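Two structures of leucine aminopeptidase 1 from Caenorhabditis elegans compared at one contact. The protein releases N-terminal amino acids, preferably leucine, from peptides as a zinc-dependent aminopeptidase of the M17 family, and probably acts as a digestive enzyme. Structure 1 is PDB 2HB6 (chain A, 2.00 Å), residues Q262-T267 and N332-G337; structure 2 is PDB 2HC9 (chain B, 1.85 Å), residues Q262-T267 and N332-G337. Both blocks share one frame: the second was fitted to the first on N, CA, C and O of the twelve residues, RMSD 0.23 Å. Numbering follows each deposited sequence.

Structure 1 (2HB6); sequences QIKTKT and NTDAEG. It carries 1 engineered substitution outside these segments. With NA (sodium ion), chain C; NA (sodium ion), chain D; SO4 (sulfate ion), chain E.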
loop_
_atom_site.group_PDB
_atom_site.type_symbol
_atom_site.label_atom_id
_atom_site.label_comp_id
_atom_site.label_asym_id
_atom_site.label_seq_id
_atom_site.Cartn_x
_atom_site.Cartn_y
_atom_site.Cartn_z
ATOM N N GLN A 262 -13.742 -9.195 -7.353
ATOM C CA GLN A 262 -12.627 -8.240 -7.287
ATOM C C GLN A 262 -13.123 -6.877 -6.803
ATOM O O GLN A 262 -13.245 -5.912 -7.576
ATOM C CB GLN A 262 -11.891 -8.140 -8.629
ATOM C CG GLN A 262 -10.908 -9.279 -8.847
ATOM C CD GLN A 262 -10.716 -9.597 -10.309
ATOM O OE1 GLN A 262 -11.689 -9.786 -11.034
ATOM N NE2 GLN A 262 -9.456 -9.682 -10.751
ATOM N N ILE A 263 -13.394 -6.829 -5.502
ATOM C CA ILE A 263 -14.185 -5.779 -4.870
ATOM C C ILE A 263 -13.430 -4.449 -4.881
ATOM O O ILE A 263 -12.189 -4.423 -4.848
ATOM C CB ILE A 263 -14.555 -6.200 -3.422
ATOM C CG1 ILE A 263 -15.775 -5.426 -2.903
ATOM C CG2 ILE A 263 -13.316 -6.134 -2.483
ATOM C CD1 ILE A 263 -16.610 -6.181 -1.856
ATOM N N LYS A 264 -14.184 -3.353 -4.953
ATOM C CA LYS A 264 -13.617 -1.999 -4.888
ATOM C C LYS A 264 -13.146 -1.699 -3.466
ATOM O O LYS A 264 -13.558 -2.371 -2.519
ATOM C CB LYS A 264 -14.662 -0.960 -5.325
ATOM C CG LYS A 264 -14.849 -0.872 -6.834
ATOM C CD LYS A 264 -16.044 -0.000 -7.179
ATOM C CE LYS A 264 -16.445 -0.158 -8.632
ATOM N NZ LYS A 264 -15.493 0.537 -9.537
ATOM N N THR A 265 -12.286 -0.694 -3.320
ATOM C CA THR A 265 -11.683 -0.378 -2.019
ATOM C C THR A 265 -12.679 0.415 -1.182
ATOM O O THR A 265 -13.709 0.881 -1.704
ATOM C CB THR A 265 -10.413 0.497 -2.164
ATOM O OG1 THR A 265 -10.772 1.752 -2.759
ATOM C CG2 THR A 265 -9.335 -0.205 -3.010
ATOM N N LYS A 266 -12.351 0.577 0.101
ATOM C CA LYS A 266 -13.122 1.417 1.025
ATOM C C LYS A 266 -13.430 2.824 0.494
ATOM O O LYS A 266 -14.560 3.300 0.619
ATOM C CB LYS A 266 -12.439 1.513 2.401
ATOM C CG LYS A 266 -13.223 2.396 3.395
ATOM C CD LYS A 266 -12.596 2.424 4.774
ATOM C CE LYS A 266 -13.469 1.708 5.784
ATOM N NZ LYS A 266 -12.839 1.704 7.140
ATOM N N THR A 267 -12.432 3.486 -0.091
ATOM C CA THR A 267 -12.629 4.848 -0.614
ATOM C C THR A 267 -13.057 4.893 -2.090
ATOM O O THR A 267 -13.495 5.936 -2.585
ATOM C CB THR A 267 -11.384 5.742 -0.392
ATOM O OG1 THR A 267 -10.223 5.103 -0.951
ATOM C CG2 THR A 267 -11.169 6.006 1.101
ATOM N N ASN A 332 -11.258 -9.689 -14.641
ATOM C CA ASN A 332 -11.493 -8.483 -13.853
ATOM C C ASN A 332 -13.002 -8.223 -13.695
ATOM O O ASN A 332 -13.655 -7.717 -14.603
ATOM C CB ASN A 332 -10.799 -7.283 -14.520
ATOM C CG ASN A 332 -10.853 -5.997 -13.669
ATOM O OD1 ASN A 332 -11.514 -5.941 -12.633
ATOM N ND2 ASN A 332 -10.143 -4.964 -14.115
ATOM N N THR A 333 -13.552 -8.541 -12.526
ATOM C CA THR A 333 -14.980 -8.331 -12.297
ATOM C C THR A 333 -15.362 -6.849 -12.134
ATOM O O THR A 333 -16.535 -6.491 -12.261
ATOM C CB THR A 333 -15.492 -9.112 -11.074
ATOM O OG1 THR A 333 -14.845 -8.614 -9.904
ATOM C CG2 THR A 333 -15.219 -10.613 -11.230
ATOM N N ASP A 334 -14.374 -6.003 -11.852
ATOM C CA ASP A 334 -14.556 -4.548 -11.876
ATOM C C ASP A 334 -14.463 -3.951 -13.294
ATOM O O ASP A 334 -14.497 -2.731 -13.474
ATOM C CB ASP A 334 -13.545 -3.875 -10.946
ATOM C CG ASP A 334 -13.971 -2.470 -10.531
ATOM O OD1 ASP A 334 -15.166 -2.130 -10.681
ATOM O OD2 ASP A 334 -13.104 -1.692 -10.088
ATOM N N ALA A 335 -14.372 -4.799 -14.306
ATOM C CA ALA A 335 -14.438 -4.329 -15.683
ATOM C C ALA A 335 -15.655 -4.932 -16.375
ATOM O O ALA A 335 -15.556 -5.489 -17.472
ATOM C CB ALA A 335 -13.150 -4.675 -16.418
ATOM N N GLU A 336 -16.812 -4.815 -15.719
ATOM C CA GLU A 336 -18.055 -5.520 -16.079
ATOM C C GLU A 336 -18.963 -4.710 -17.000
ATOM O O GLU A 336 -19.767 -5.262 -17.749
ATOM C CB GLU A 336 -18.831 -5.869 -14.799
ATOM C CG GLU A 336 -19.762 -4.755 -14.263
ATOM C CD GLU A 336 -19.021 -3.520 -13.787
ATOM O OE1 GLU A 336 -19.587 -2.397 -13.896
ATOM O OE2 GLU A 336 -17.860 -3.644 -13.324
ATOM N N GLY A 337 -18.850 -3.382 -16.906
ATOM C CA GLY A 337 -19.650 -2.483 -17.699
ATOM C C GLY A 337 -19.467 -2.718 -19.182
ATOM O O GLY A 337 -20.421 -2.711 -19.949
HETATM NA NA NA C . -16.646 -1.200 -13.030
HETATM NA NA NA D . -19.093 -0.170 -13.796
HETATM S S SO4 E . -16.369 -1.022 -16.995
HETATM O O1 SO4 E . -17.382 -0.085 -17.458
HETATM O O2 SO4 E . -16.144 -2.103 -17.940
HETATM O O3 SO4 E . -15.058 -0.372 -16.884
HETATM O O4 SO4 E . -16.831 -1.536 -15.730
HETATM O O HOH W 1 -12.158 -3.446 -7.912
HETATM O O HOH W 2 -14.642 0.942 -13.255
#
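Asp334 offers the edge of its flat carboxylate to Lys264, whose NZ sits close to the carboxylate plane on the side of the two oxygens, meeting OD1 at 2.9 Å on its syn lone pair and OD2 more weakly. The lysine comes in at about a right angle, its chain bent at the last torsion (chi4 -75°). Asp334 OD1 also binds a sodium ion at 2.9 Å, and OD2 accepts from water 1, which donates to Gln262 O as well. In the Gln262 amide, OE1 lies by Asn332 CA and receives Thr333 N (2.7 Å) from above the carbonyl plane; NE2 bonds to Asn331 O and Lys266 O of the third subunit. Thr333 OG1 accepts from Gln262 N at 2.8 Å and is bonded to Gly259 O. Asp334 O lies 2.7 Å from that sodium. Gly337 N donates to O4 of a sulfate (3.0 Å). Two catalytic-domain loops meet here, after strand 256-257 and before helix 337-350, joining Lys264, a predicted active-site residue, to two sodium ions in what are, by similarity, the zinc sites, with Asp257, Asp275 and Lys252 around them.

Structure 2 (2HC9); sequences QIKTKT and NTDAEG. It carries 1 engineered substitution outside these segments. With ZN (zinc ion), chain F; ZN (zinc ion), chain G; BCT (bicarbonate ion), chain H.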
loop_
_atom_site.group_PDB
_atom_site.type_symbol
_atom_site.label_atom_id
_atom_site.label_comp_id
_atom_site.label_asym_id
_atom_site.label_seq_id
_atom_site.Cartn_x
_atom_site.Cartn_y
_atom_site.Cartn_z
ATOM N N GLN B 262 -13.640 -9.099 -7.207
ATOM C CA GLN B 262 -12.478 -8.204 -7.165
ATOM C C GLN B 262 -12.971 -6.834 -6.697
ATOM O O GLN B 262 -13.138 -5.888 -7.476
ATOM C CB GLN B 262 -11.747 -8.140 -8.509
ATOM C CG GLN B 262 -10.962 -9.441 -8.772
ATOM C CD GLN B 262 -10.663 -9.624 -10.230
ATOM O OE1 GLN B 262 -11.576 -9.859 -11.025
ATOM N NE2 GLN B 262 -9.387 -9.531 -10.595
ATOM N N ILE B 263 -13.229 -6.770 -5.396
ATOM C CA ILE B 263 -14.044 -5.709 -4.798
ATOM C C ILE B 263 -13.324 -4.372 -4.781
ATOM O O ILE B 263 -12.095 -4.317 -4.626
ATOM C CB ILE B 263 -14.427 -6.150 -3.358
ATOM C CG1 ILE B 263 -15.620 -5.362 -2.808
ATOM C CG2 ILE B 263 -13.210 -6.138 -2.410
ATOM C CD1 ILE B 263 -16.243 -6.079 -1.551
ATOM N N LYS B 264 -14.089 -3.286 -4.932
ATOM C CA LYS B 264 -13.549 -1.942 -4.787
ATOM C C LYS B 264 -13.098 -1.675 -3.352
ATOM O O LYS B 264 -13.485 -2.388 -2.415
ATOM C CB LYS B 264 -14.594 -0.914 -5.229
ATOM C CG LYS B 264 -14.873 -1.026 -6.743
ATOM C CD LYS B 264 -15.888 0.075 -7.142
ATOM C CE LYS B 264 -16.209 0.004 -8.647
ATOM N NZ LYS B 264 -15.010 0.485 -9.470
ATOM N N THR B 265 -12.248 -0.672 -3.204
ATOM C CA THR B 265 -11.674 -0.353 -1.898
ATOM C C THR B 265 -12.676 0.435 -1.071
ATOM O O THR B 265 -13.734 0.883 -1.567
ATOM C CB THR B 265 -10.387 0.493 -2.019
ATOM O OG1 THR B 265 -10.707 1.756 -2.623
ATOM C CG2 THR B 265 -9.318 -0.205 -2.834
ATOM N N LYS B 266 -12.308 0.642 0.193
ATOM C CA LYS B 266 -13.139 1.439 1.116
ATOM C C LYS B 266 -13.415 2.833 0.565
ATOM O O LYS B 266 -14.536 3.353 0.698
ATOM C CB LYS B 266 -12.434 1.564 2.466
ATOM C CG LYS B 266 -13.259 2.356 3.490
ATOM C CD LYS B 266 -12.712 2.134 4.898
ATOM C CE LYS B 266 -13.828 1.925 5.904
ATOM N NZ LYS B 266 -13.316 1.962 7.329
ATOM N N THR B 267 -12.402 3.453 -0.056
ATOM C CA THR B 267 -12.602 4.812 -0.611
ATOM C C THR B 267 -13.005 4.793 -2.079
ATOM O O THR B 267 -13.484 5.794 -2.599
ATOM C CB THR B 267 -11.349 5.731 -0.425
ATOM O OG1 THR B 267 -10.211 5.085 -1.007
ATOM C CG2 THR B 267 -11.079 5.993 1.076
ATOM N N ASN B 332 -11.166 -9.531 -14.622
ATOM C CA ASN B 332 -11.471 -8.380 -13.802
ATOM C C ASN B 332 -12.990 -8.198 -13.689
ATOM O O ASN B 332 -13.645 -7.711 -14.605
ATOM C CB ASN B 332 -10.806 -7.118 -14.380
ATOM C CG ASN B 332 -10.968 -5.908 -13.480
ATOM O OD1 ASN B 332 -11.673 -5.951 -12.467
ATOM N ND2 ASN B 332 -10.322 -4.820 -13.855
ATOM N N THR B 333 -13.538 -8.596 -12.553
ATOM C CA THR B 333 -14.983 -8.507 -12.317
ATOM C C THR B 333 -15.469 -7.072 -12.257
ATOM O O THR B 333 -16.657 -6.844 -12.391
ATOM C CB THR B 333 -15.419 -9.214 -11.006
ATOM O OG1 THR B 333 -14.809 -8.556 -9.881
ATOM C CG2 THR B 333 -15.019 -10.707 -11.047
ATOM N N ASP B 334 -14.551 -6.123 -12.037
ATOM C CA ASP B 334 -14.885 -4.676 -12.001
ATOM C C ASP B 334 -14.825 -4.052 -13.413
ATOM O O ASP B 334 -15.165 -2.875 -13.610
ATOM C CB ASP B 334 -13.898 -3.974 -11.065
ATOM C CG ASP B 334 -14.371 -2.605 -10.594
ATOM O OD1 ASP B 334 -15.508 -2.164 -10.897
ATOM O OD2 ASP B 334 -13.588 -1.957 -9.884
ATOM N N ALA B 335 -14.389 -4.829 -14.400
ATOM C CA ALA B 335 -14.432 -4.380 -15.800
ATOM C C ALA B 335 -15.733 -4.957 -16.399
ATOM O O ALA B 335 -15.730 -5.678 -17.439
ATOM C CB ALA B 335 -13.172 -4.888 -16.551
ATOM N N GLU B 336 -16.846 -4.645 -15.724
ATOM C CA GLU B 336 -18.140 -5.291 -16.011
ATOM C C GLU B 336 -18.978 -4.520 -17.037
ATOM O O GLU B 336 -19.786 -5.121 -17.786
ATOM C CB GLU B 336 -18.931 -5.545 -14.703
ATOM C CG GLU B 336 -19.852 -4.371 -14.265
ATOM C CD GLU B 336 -19.065 -3.154 -13.829
ATOM O OE1 GLU B 336 -19.559 -2.015 -13.986
ATOM O OE2 GLU B 336 -17.935 -3.316 -13.330
ATOM N N GLY B 337 -18.813 -3.198 -17.077
ATOM C CA GLY B 337 -19.551 -2.376 -18.043
ATOM C C GLY B 337 -19.292 -2.804 -19.483
ATOM O O GLY B 337 -20.207 -2.892 -20.294
HETATM ZN ZN ZN F . -16.748 -1.923 -12.435
HETATM ZN ZN ZN G . -18.835 -0.110 -13.718
HETATM C C BCT H . -15.881 -1.356 -17.168
HETATM O O1 BCT H . -16.872 -1.212 -16.442
HETATM O O2 BCT H . -14.890 -0.603 -17.087
HETATM O O3 BCT H . -15.864 -2.352 -18.014
HETATM O O HOH W 3 -11.962 -3.393 -8.077
HETATM O O HOH W 4 -16.759 -0.311 -13.661
#
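The carboxylate of Asp334 turns its edge to Lys264, whose NZ sits close to the carboxylate plane on the side of the two oxygens, meeting OD2 at 2.9 Å on its syn lone pair and OD1 more weakly. The two side chains stand at about a right angle, the lysine turning at its last torsion (chi4 -72°). Asp334 OD1 binds a zinc ion at 2.0 Å, and OD2 accepts a hydrogen bond from water 3, which also donates to Gln262 O. In the Gln262 amide, OE1 lies by Asn332 CA and takes Thr333 N (2.8 Å) from above the carbonyl plane, and NE2 bonds to Asn331 O and to Lys266 O of the third subunit. Thr333 OG1 accepts from Gln262 N at 3.0 Å and is bonded to Gly259 O too. Asp334 O is a second ligand of the same zinc, 2.2 Å away. Gly337 N donates to O1 of a bicarbonate (2.8 Å), as does water 4, which bridges both zincs. Asp257, Asp275 and Lys252 stand around this two-zinc centre of the aminopeptidase.

What differs
The protein is the same in both; the difference lies in what fills the metal site. At the first position a sodium ion touches Asp334(A), and a zinc ion is bound there beside Asp334(B). The sodium lies 2.9 Å from Asp334(A) OD1, whereas the zinc is bound by Asp334(B) OD1 at 2.0 Å, a close coordination bond. The zinc of Asp334(B) and water 4, which bridges the two zincs, together occupy the region of this sodium. At the second position a sodium and a zinc likewise replace each other. The anion pocket holds sulfate in structure 1, with O4 in the first sodium's shell; bicarbonate is bound at this place in structure 2. Gly337(A) N and Gly337(B) N each donate to the anion present.

The residues around answer very little. Gln262(A), Lys264(A), Asn332(A), Thr333(A) and Asp334(A) and their counterparts in B keep their places. Water 1, between Gln262(A) O and Asp334(A) OD2, coincides with water 3, between Gln262(B) O and Asp334(B) OD2. The salt bridge of Lys264(A) with Asp334(A) recurs between Lys264(B) and Asp334(B), and both bonds joining Gln262(A) to Thr333(A) recur between Gln262(B) and Thr333(B).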